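Local coordinates for putative peptide ABC-transport system periplasmic peptide-binding protein (Campylobacter jejuni, PDB 4OEV) that binds nickel(II) together with oxalate and probably delivers nickel to an ABC-type importer as its extracytoplasmic binding protein, at residues W336-D341 with D378-G383; Y241-F246 with P452-L457. One frame throughout, in Å; residues are numbered along the deposited sequence.

Contact 1: W336-D341 with D378-G383; sequences WAMSND and DSFLIG. With OXL (oxalate ion), chain D.
Oxalate meets both segments here, on one side of the nickel pocket. Its O1 accepts a weak hydrogen bond from the backbone N of G383 (2.9 Å). Oxalate O1 also lies 3.6 Å from F380 CE2 at the ring edge, where the weakly positive C-H groups probably suit a carboxylate oxygen. I382 adds an aliphatic neighbour, with CG1 3.5 Å from oxalate O1. From the other segment, the M338 chain runs extended beyond CG (chi2 176°) and brings CE 3.6 Å from oxalate O3. M338 CE also touches F380 CZ at 4.0 Å, so the terminal methyl lies against both the ring edge and the anion.

One step out, W336 and F380 form a single beta bridge between the strands. L381 N donates to W336 O (2.9 Å), nearly along the C=O axis, and W336 N donates to S379 O (3.0 Å) from above the carbonyl plane. W336 CB rests against F380 CD1, and the small A337 sets its CB against CB of the branched L381 (4.3 Å). F380 points its CG anti to the backbone N (chi1 -179°), and Y374 stacks on its ring. W336 NE1 and S379 OG both find partners in E334.

R344 hydrogen-bonds oxalate, while H26, H480 and H481 hold the nickel. One weak N-H from the segments implies that the anion's charge is probably met by R344, shared with D341, and by the metal.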
ATOM      1  N   TRP A 336       3.993   7.832 -17.764  1.00 30.56           N
ATOM      2  CA  TRP A 336       3.794   8.892 -16.789  1.00 32.79           C
ATOM      3  C   TRP A 336       4.441   8.558 -15.436  1.00 34.25           C
ATOM      4  O   TRP A 336       4.371   7.411 -14.974  1.00 37.62           O
ATOM      5  CB  TRP A 336       2.293   9.154 -16.600  1.00 32.42           C
ATOM      6  CG  TRP A 336       1.662   9.924 -17.757  1.00 32.17           C
ATOM      7  CD1 TRP A 336       1.558   9.520 -19.075  1.00 31.46           C
ATOM      8  CD2 TRP A 336       1.048  11.212 -17.687  1.00 33.83           C
ATOM      9  NE1 TRP A 336       0.925  10.493 -19.822  1.00 29.95           N
ATOM     10  CE2 TRP A 336       0.602  11.537 -18.995  1.00 34.60           C
ATOM     11  CE3 TRP A 336       0.846  12.134 -16.649  1.00 35.46           C
ATOM     12  CZ2 TRP A 336      -0.047  12.736 -19.283  1.00 38.67           C
ATOM     13  CZ3 TRP A 336       0.205  13.341 -16.944  1.00 35.74           C
ATOM     14  CH2 TRP A 336      -0.237  13.618 -18.250  1.00 38.19           C
ATOM     15  N   ALA A 337       5.080   9.547 -14.806  1.00 31.40           N
ATOM     16  CA  ALA A 337       5.713   9.327 -13.501  1.00 31.12           C
ATOM     17  C   ALA A 337       5.354  10.459 -12.576  1.00 32.42           C
ATOM     18  O   ALA A 337       5.205  11.605 -13.020  1.00 32.28           O
ATOM     19  CB  ALA A 337       7.285   9.219 -13.620  1.00 27.79           C
ATOM     20  N   MET A 338       5.216  10.133 -11.285  1.00 33.83           N
ATOM     21  CA  MET A 338       5.103  11.156 -10.256  1.00 29.87           C
ATOM     22  C   MET A 338       6.370  12.013 -10.221  1.00 31.73           C
ATOM     23  O   MET A 338       7.425  11.489  -9.872  1.00 31.75           O
ATOM     24  CB  MET A 338       4.901  10.501  -8.888  1.00 27.72           C
ATOM     25  CG  MET A 338       3.650   9.612  -8.768  1.00 25.62           C
ATOM     26  SD  MET A 338       3.708   8.890  -7.146  1.00 31.34           S
ATOM     27  CE  MET A 338       2.167   7.945  -7.052  1.00 28.61           C
ATOM     28  N   SER A 339       6.274  13.303 -10.559  1.00 32.49           N
ATOM     29  CA  SER A 339       7.461  14.159 -10.693  1.00 36.11           C
ATOM     30  C   SER A 339       8.127  14.469  -9.359  1.00 35.75           C
ATOM     31  O   SER A 339       9.293  14.857  -9.339  1.00 34.37           O
ATOM     32  CB  SER A 339       7.118  15.456 -11.435  1.00 39.78           C
ATOM     33  OG  SER A 339       6.127  16.192 -10.748  1.00 39.51           O
ATOM     34  N   ASN A 340       7.382  14.312  -8.258  1.00 33.86           N
ATOM     35  CA  ASN A 340       7.919  14.525  -6.909  1.00 34.33           C
ATOM     36  C   ASN A 340       8.668  13.294  -6.399  1.00 34.53           C
ATOM     37  O   ASN A 340       9.224  13.300  -5.284  1.00 38.85           O
ATOM     38  CB  ASN A 340       6.789  14.862  -5.942  1.00 34.25           C
ATOM     39  CG  ASN A 340       5.672  13.810  -5.990  1.00 36.68           C
ATOM     40  OD1 ASN A 340       5.032  13.631  -7.012  1.00 36.23           O
ATOM     41  ND2 ASN A 340       5.463  13.110  -4.900  1.00 37.30           N
ATOM     42  N   ASP A 341       8.648  12.214  -7.179  1.00 29.96           N
ATOM     43  CA  ASP A 341       9.379  10.989  -6.789  1.00 30.71           C
ATOM     44  C   ASP A 341      10.562  10.723  -7.745  1.00 30.03           C
ATOM     45  O   ASP A 341      10.352  10.249  -8.884  1.00 29.99           O
ATOM     46  CB  ASP A 341       8.438   9.801  -6.770  1.00 30.21           C
ATOM     47  CG  ASP A 341       9.075   8.540  -6.170  1.00 32.02           C
ATOM     48  OD1 ASP A 341      10.323   8.413  -6.217  1.00 35.65           O
ATOM     49  OD2 ASP A 341       8.300   7.687  -5.645  1.00 27.37           O
ATOM     50  N   ASP A 378      -1.446   6.184 -20.737  1.00 31.26           N
ATOM     51  CA  ASP A 378      -1.091   4.963 -21.440  1.00 25.53           C
ATOM     52  C   ASP A 378      -0.353   3.987 -20.573  1.00 25.73           C
ATOM     53  O   ASP A 378      -0.514   2.770 -20.692  1.00 25.76           O
ATOM     54  CB  ASP A 378      -0.176   5.230 -22.693  1.00 25.02           C
ATOM     55  CG  ASP A 378      -0.796   6.192 -23.728  1.00 30.46           C
ATOM     56  OD1 ASP A 378      -2.051   6.206 -23.898  1.00 30.16           O
ATOM     57  OD2 ASP A 378      -0.012   6.938 -24.395  1.00 31.21           O
ATOM     58  N   SER A 379       0.555   4.517 -19.755  1.00 25.72           N
ATOM     59  CA  SER A 379       1.269   3.696 -18.808  1.00 26.31           C
ATOM     60  C   SER A 379       1.753   4.591 -17.664  1.00 24.61           C
ATOM     61  O   SER A 379       1.808   5.839 -17.798  1.00 27.55           O
ATOM     62  CB  SER A 379       2.424   2.951 -19.480  1.00 28.29           C
ATOM     63  OG  SER A 379       3.450   3.828 -19.945  1.00 29.59           O
ATOM     64  N   PHE A 380       2.072   3.968 -16.551  1.00 26.79           N
ATOM     65  CA  PHE A 380       2.269   4.695 -15.296  1.00 29.08           C
ATOM     66  C   PHE A 380       3.294   3.959 -14.440  1.00 26.73           C
ATOM     67  O   PHE A 380       3.213   2.737 -14.319  1.00 27.91           O
ATOM     68  CB  PHE A 380       0.899   4.816 -14.539  1.00 28.98           C
ATOM     69  CG  PHE A 380       0.980   5.568 -13.239  1.00 29.67           C
ATOM     70  CD1 PHE A 380       1.097   6.952 -13.230  1.00 31.02           C
ATOM     71  CD2 PHE A 380       0.915   4.881 -12.024  1.00 30.91           C
ATOM     72  CE1 PHE A 380       1.157   7.645 -12.015  1.00 34.30           C
ATOM     73  CE2 PHE A 380       0.970   5.576 -10.798  1.00 33.18           C
ATOM     74  CZ  PHE A 380       1.114   6.946 -10.799  1.00 32.05           C
ATOM     75  N   LEU A 381       4.268   4.692 -13.872  1.00 25.71           N
ATOM     76  CA  LEU A 381       5.290   4.093 -13.026  1.00 25.54           C
ATOM     77  C   LEU A 381       4.636   3.907 -11.645  1.00 27.57           C
ATOM     78  O   LEU A 381       4.665   4.828 -10.844  1.00 28.64           O
ATOM     79  CB  LEU A 381       6.536   4.998 -12.924  1.00 29.26           C
ATOM     80  CG  LEU A 381       7.862   4.233 -12.761  1.00 31.35           C
ATOM     81  CD1 LEU A 381       7.830   3.318 -11.561  1.00 31.67           C
ATOM     82  CD2 LEU A 381       8.141   3.389 -13.984  1.00 29.75           C
ATOM     83  N   ILE A 382       4.064   2.729 -11.434  1.00 23.46           N
ATOM     84  CA  ILE A 382       3.130   2.405 -10.324  1.00 21.96           C
ATOM     85  C   ILE A 382       3.850   1.659  -9.195  1.00 25.42           C
ATOM     86  O   ILE A 382       4.990   1.226  -9.377  1.00 27.44           O
ATOM     87  CB  ILE A 382       1.973   1.519 -10.883  1.00 20.31           C
ATOM     88  CG1 ILE A 382       0.720   1.524  -9.952  1.00 21.54           C
ATOM     89  CG2 ILE A 382       2.484   0.031 -10.990  1.00 26.72           C
ATOM     90  CD1 ILE A 382      -0.518   0.989 -10.667  1.00 23.14           C
ATOM     91  N   GLY A 383       3.216   1.499  -8.005  1.00 23.92           N
ATOM     92  CA  GLY A 383       3.867   0.736  -6.966  1.00 20.26           C
ATOM     93  C   GLY A 383       2.693   0.176  -6.089  1.00 23.36           C
ATOM     94  O   GLY A 383       1.635   0.803  -6.084  1.00 25.83           O
TER
HETATM   95  C1  OXL D 502       1.275   4.176  -6.554  1.00 25.78           C
HETATM   96  C2  OXL D 502      -0.178   3.823  -6.254  1.00 32.00           C
HETATM   97  O1  OXL D 502       1.839   4.008  -7.717  1.00 25.19           O
HETATM   98  O2  OXL D 502      -0.970   3.897  -7.211  1.00 35.76           O
HETATM   99  O3  OXL D 502       1.905   4.692  -5.609  1.00 21.77           O
HETATM  100  O4  OXL D 502      -0.605   3.617  -5.058  1.00 26.96           O

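Contact 2: Y241-F246 with P452-L457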
ATOM      1  N   TYR A 241       6.786  -2.855  -4.183  1.00 30.84           N
ATOM      2  CA  TYR A 241       7.499  -2.949  -5.502  1.00 30.73           C
ATOM      3  C   TYR A 241       7.141  -1.795  -6.457  1.00 28.79           C
ATOM      4  O   TYR A 241       6.101  -1.151  -6.313  1.00 25.92           O
ATOM      5  CB  TYR A 241       7.208  -4.301  -6.184  1.00 30.58           C
ATOM      6  CG  TYR A 241       5.732  -4.490  -6.532  1.00 31.08           C
ATOM      7  CD1 TYR A 241       5.192  -3.914  -7.689  1.00 31.97           C
ATOM      8  CD2 TYR A 241       4.898  -5.258  -5.728  1.00 31.23           C
ATOM      9  CE1 TYR A 241       3.824  -4.067  -7.998  1.00 31.79           C
ATOM     10  CE2 TYR A 241       3.535  -5.434  -6.048  1.00 30.56           C
ATOM     11  CZ  TYR A 241       3.020  -4.816  -7.160  1.00 31.99           C
ATOM     12  OH  TYR A 241       1.694  -4.958  -7.477  1.00 28.36           O
ATOM     13  N   ARG A 242       8.020  -1.520  -7.431  1.00 30.04           N
ATOM     14  CA  ARG A 242       7.748  -0.567  -8.493  1.00 31.27           C
ATOM     15  C   ARG A 242       7.601  -1.346  -9.793  1.00 28.14           C
ATOM     16  O   ARG A 242       8.234  -2.362  -9.959  1.00 26.95           O
ATOM     17  CB  ARG A 242       8.871   0.494  -8.687  1.00 30.49           C
ATOM     18  CG  ARG A 242       9.005   1.424  -7.474  1.00 30.35           C
ATOM     19  CD  ARG A 242       7.905   2.456  -7.415  1.00 29.82           C
ATOM     20  NE  ARG A 242       7.855   3.068  -6.100  1.00 31.51           N
ATOM     21  CZ  ARG A 242       7.218   2.557  -5.053  1.00 29.44           C
ATOM     22  NH1 ARG A 242       6.563   1.398  -5.131  1.00 29.94           N
ATOM     23  NH2 ARG A 242       7.249   3.199  -3.901  1.00 29.24           N
ATOM     24  N   ALA A 243       6.753  -0.847 -10.676  1.00 25.79           N
ATOM     25  CA  ALA A 243       6.443  -1.513 -11.956  1.00 24.08           C
ATOM     26  C   ALA A 243       5.949  -0.501 -12.951  1.00 27.68           C
ATOM     27  O   ALA A 243       5.491   0.573 -12.540  1.00 28.78           O
ATOM     28  CB  ALA A 243       5.348  -2.657 -11.721  1.00 29.76           C
ATOM     29  N   LEU A 244       6.033  -0.834 -14.263  1.00 23.05           N
ATOM     30  CA  LEU A 244       5.307  -0.094 -15.281  1.00 27.20           C
ATOM     31  C   LEU A 244       3.899  -0.690 -15.376  1.00 27.37           C
ATOM     32  O   LEU A 244       3.763  -1.872 -15.692  1.00 24.55           O
ATOM     33  CB  LEU A 244       5.974  -0.179 -16.676  1.00 27.77           C
ATOM     34  CG  LEU A 244       5.263   0.659 -17.718  1.00 26.34           C
ATOM     35  CD1 LEU A 244       5.455   2.091 -17.288  1.00 25.34           C
ATOM     36  CD2 LEU A 244       5.908   0.382 -19.178  1.00 25.96           C
ATOM     37  N   MET A 245       2.880   0.132 -15.118  1.00 25.59           N
ATOM     38  CA  MET A 245       1.455  -0.274 -15.272  1.00 27.22           C
ATOM     39  C   MET A 245       1.089  -0.076 -16.741  1.00 27.07           C
ATOM     40  O   MET A 245       1.130   1.051 -17.198  1.00 28.16           O
ATOM     41  CB  MET A 245       0.547   0.603 -14.402  1.00 28.50           C
ATOM     42  CG  MET A 245      -1.036   0.270 -14.326  1.00 26.10           C
ATOM     43  SD  MET A 245      -2.044   1.791 -14.213  1.00 33.20           S
ATOM     44  CE  MET A 245      -1.924   2.375 -15.910  1.00 36.66           C
ATOM     45  N   PHE A 246       0.683  -1.128 -17.455  1.00 27.34           N
ATOM     46  CA  PHE A 246       0.091  -0.985 -18.797  1.00 27.99           C
ATOM     47  C   PHE A 246      -1.355  -0.577 -18.701  1.00 28.09           C
ATOM     48  O   PHE A 246      -2.135  -1.174 -17.899  1.00 25.43           O
ATOM     49  CB  PHE A 246       0.151  -2.305 -19.579  1.00 28.86           C
ATOM     50  CG  PHE A 246       1.525  -2.827 -19.824  1.00 27.38           C
ATOM     51  CD1 PHE A 246       2.474  -2.064 -20.486  1.00 25.42           C
ATOM     52  CD2 PHE A 246       1.835  -4.131 -19.485  1.00 30.24           C
ATOM     53  CE1 PHE A 246       3.714  -2.566 -20.742  1.00 26.54           C
ATOM     54  CE2 PHE A 246       3.077  -4.653 -19.754  1.00 28.50           C
ATOM     55  CZ  PHE A 246       4.026  -3.867 -20.399  1.00 27.31           C
ATOM     56  N   PRO A 452       0.657 -10.549 -18.700  1.00 29.98           N
ATOM     57  CA  PRO A 452       1.255  -9.577 -17.767  1.00 27.65           C
ATOM     58  C   PRO A 452       0.529  -8.214 -17.786  1.00 27.26           C
ATOM     59  O   PRO A 452       0.369  -7.585 -18.817  1.00 29.66           O
ATOM     60  CB  PRO A 452       2.708  -9.467 -18.256  1.00 27.96           C
ATOM     61  CG  PRO A 452       2.642  -9.879 -19.753  1.00 32.82           C
ATOM     62  CD  PRO A 452       1.537 -10.906 -19.824  1.00 32.59           C
ATOM     63  N   PRO A 453       0.041  -7.786 -16.622  1.00 27.68           N
ATOM     64  CA  PRO A 453      -0.582  -6.464 -16.536  1.00 27.15           C
ATOM     65  C   PRO A 453       0.485  -5.357 -16.476  1.00 25.10           C
ATOM     66  O   PRO A 453       0.168  -4.168 -16.684  1.00 23.64           O
ATOM     67  CB  PRO A 453      -1.332  -6.538 -15.213  1.00 29.12           C
ATOM     68  CG  PRO A 453      -0.502  -7.461 -14.393  1.00 30.29           C
ATOM     69  CD  PRO A 453      -0.070  -8.531 -15.348  1.00 30.51           C
ATOM     70  N   PHE A 454       1.694  -5.751 -16.072  1.00 25.83           N
ATOM     71  CA  PHE A 454       2.772  -4.798 -15.736  1.00 28.71           C
ATOM     72  C   PHE A 454       4.084  -5.138 -16.443  1.00 33.33           C
ATOM     73  O   PHE A 454       4.264  -6.242 -16.994  1.00 34.11           O
ATOM     74  CB  PHE A 454       3.120  -4.755 -14.226  1.00 28.20           C
ATOM     75  CG  PHE A 454       2.003  -4.306 -13.259  1.00 24.96           C
ATOM     76  CD1 PHE A 454       0.795  -3.691 -13.661  1.00 25.19           C
ATOM     77  CD2 PHE A 454       2.242  -4.428 -11.881  1.00 27.77           C
ATOM     78  CE1 PHE A 454      -0.187  -3.336 -12.707  1.00 29.36           C
ATOM     79  CE2 PHE A 454       1.269  -4.065 -10.923  1.00 28.37           C
ATOM     80  CZ  PHE A 454       0.069  -3.500 -11.335  1.00 31.06           C
ATOM     81  N   ILE A 455       5.048  -4.223 -16.332  1.00 31.45           N
ATOM     82  CA  ILE A 455       6.454  -4.653 -16.279  1.00 28.62           C
ATOM     83  C   ILE A 455       6.895  -4.536 -14.811  1.00 31.38           C
ATOM     84  O   ILE A 455       6.955  -3.398 -14.290  1.00 28.38           O
ATOM     85  CB  ILE A 455       7.415  -3.813 -17.095  1.00 28.60           C
ATOM     86  CG1 ILE A 455       7.000  -3.806 -18.575  1.00 30.11           C
ATOM     87  CG2 ILE A 455       8.790  -4.378 -16.926  1.00 27.20           C
ATOM     88  CD1 ILE A 455       7.902  -2.924 -19.433  1.00 31.63           C
ATOM     89  N   PHE A 456       7.102  -5.660 -14.120  1.00 30.56           N
ATOM     90  CA  PHE A 456       7.568  -5.563 -12.718  1.00 32.11           C
ATOM     91  C   PHE A 456       9.040  -5.161 -12.742  1.00 32.93           C
ATOM     92  O   PHE A 456       9.794  -5.680 -13.548  1.00 34.29           O
ATOM     93  CB  PHE A 456       7.398  -6.856 -11.962  1.00 29.78           C
ATOM     94  CG  PHE A 456       6.000  -7.104 -11.510  1.00 29.11           C
ATOM     95  CD1 PHE A 456       5.632  -6.810 -10.193  1.00 29.10           C
ATOM     96  CD2 PHE A 456       5.063  -7.622 -12.361  1.00 28.11           C
ATOM     97  CE1 PHE A 456       4.348  -7.046  -9.728  1.00 27.16           C
ATOM     98  CE2 PHE A 456       3.716  -7.855 -11.886  1.00 27.80           C
ATOM     99  CZ  PHE A 456       3.402  -7.568 -10.571  1.00 29.83           C
ATOM    100  N   LEU A 457       9.448  -4.271 -11.852  1.00 32.13           N
ATOM    101  CA  LEU A 457      10.827  -3.765 -11.925  1.00 29.06           C
ATOM    102  C   LEU A 457      11.609  -4.133 -10.671  1.00 32.43           C
ATOM    103  O   LEU A 457      12.568  -4.898 -10.756  1.00 33.62           O
ATOM    104  CB  LEU A 457      10.805  -2.258 -12.144  1.00 26.69           C
ATOM    105  CG  LEU A 457      10.169  -1.883 -13.490  1.00 27.46           C
ATOM    106  CD1 LEU A 457       9.827  -0.374 -13.518  1.00 30.41           C
ATOM    107  CD2 LEU A 457      11.163  -2.215 -14.617  1.00 32.20           C
TER
HETATM  108  O   HOH W   1      -2.544  -2.834 -15.836  1.00 26.26           O
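Two antiparallel strands, 241-246 and 454-457, run side by side in an antiparallel sheet of a periplasmic binding protein fold (solute-binding family 5). Packing is tightest at the middle of the ladder. L244 and I455 form a hydrogen-bonded pair, with L244 N 2.7 Å from I455 O and I455 N returning to L244 O at 2.8 Å. Their branched side chains lie alongside each other, pointing the same way.

On the face carrying A243, M245, F454 and F456, the small A243 fits between larger groups: its CB meets F454 CD2 at 3.6 Å. The rim of F456 reaches over one face of the Y241 ring, CE1 to CE1 at 3.5 Å, with the ring planes at 48°. Y241 takes the crowded first torsion (chi1 63°), and its hydroxyl comes in at the edge of the F454 ring. M245 CG, anti to the backbone N (chi1 -176°), meets F454 CE1; beyond it the chain bends. F246 crosses I455 obliquely, its CZ 3.5 Å from I455 CG1.

L457 N donates to R242 O in the carbonyl plane. The ladder is looser where 452-457 enters it: F246 N reaches P453 O at 3.2 Å, the longest of the four backbone bonds. P453 has no N-H to give and serves as an acceptor. Here a water joins the strands, donating to F246 O (2.7 Å) and P453 O (3.1 Å).

From the N terminus, strand 241-246 comes first and meets its partner 452-457 only after some 200 residues, so contact 2 closes the longer loop. Contact 1 falls wholly within that span: 336-341 and 378-383 close a shorter loop containing helix 342-357 and strand 361-367. The loops therefore nest without crossing. The two contacts meet at strand 241-246, which has 454-467 on one edge and 379-384 on the other, where M245 N with F380 O and I382 N with A243 O are probable hydrogen bonds. Contact 1 then carries the connection to strand 329-338, linking the antiparallel sheet to the mixed sheet beside the oxalate.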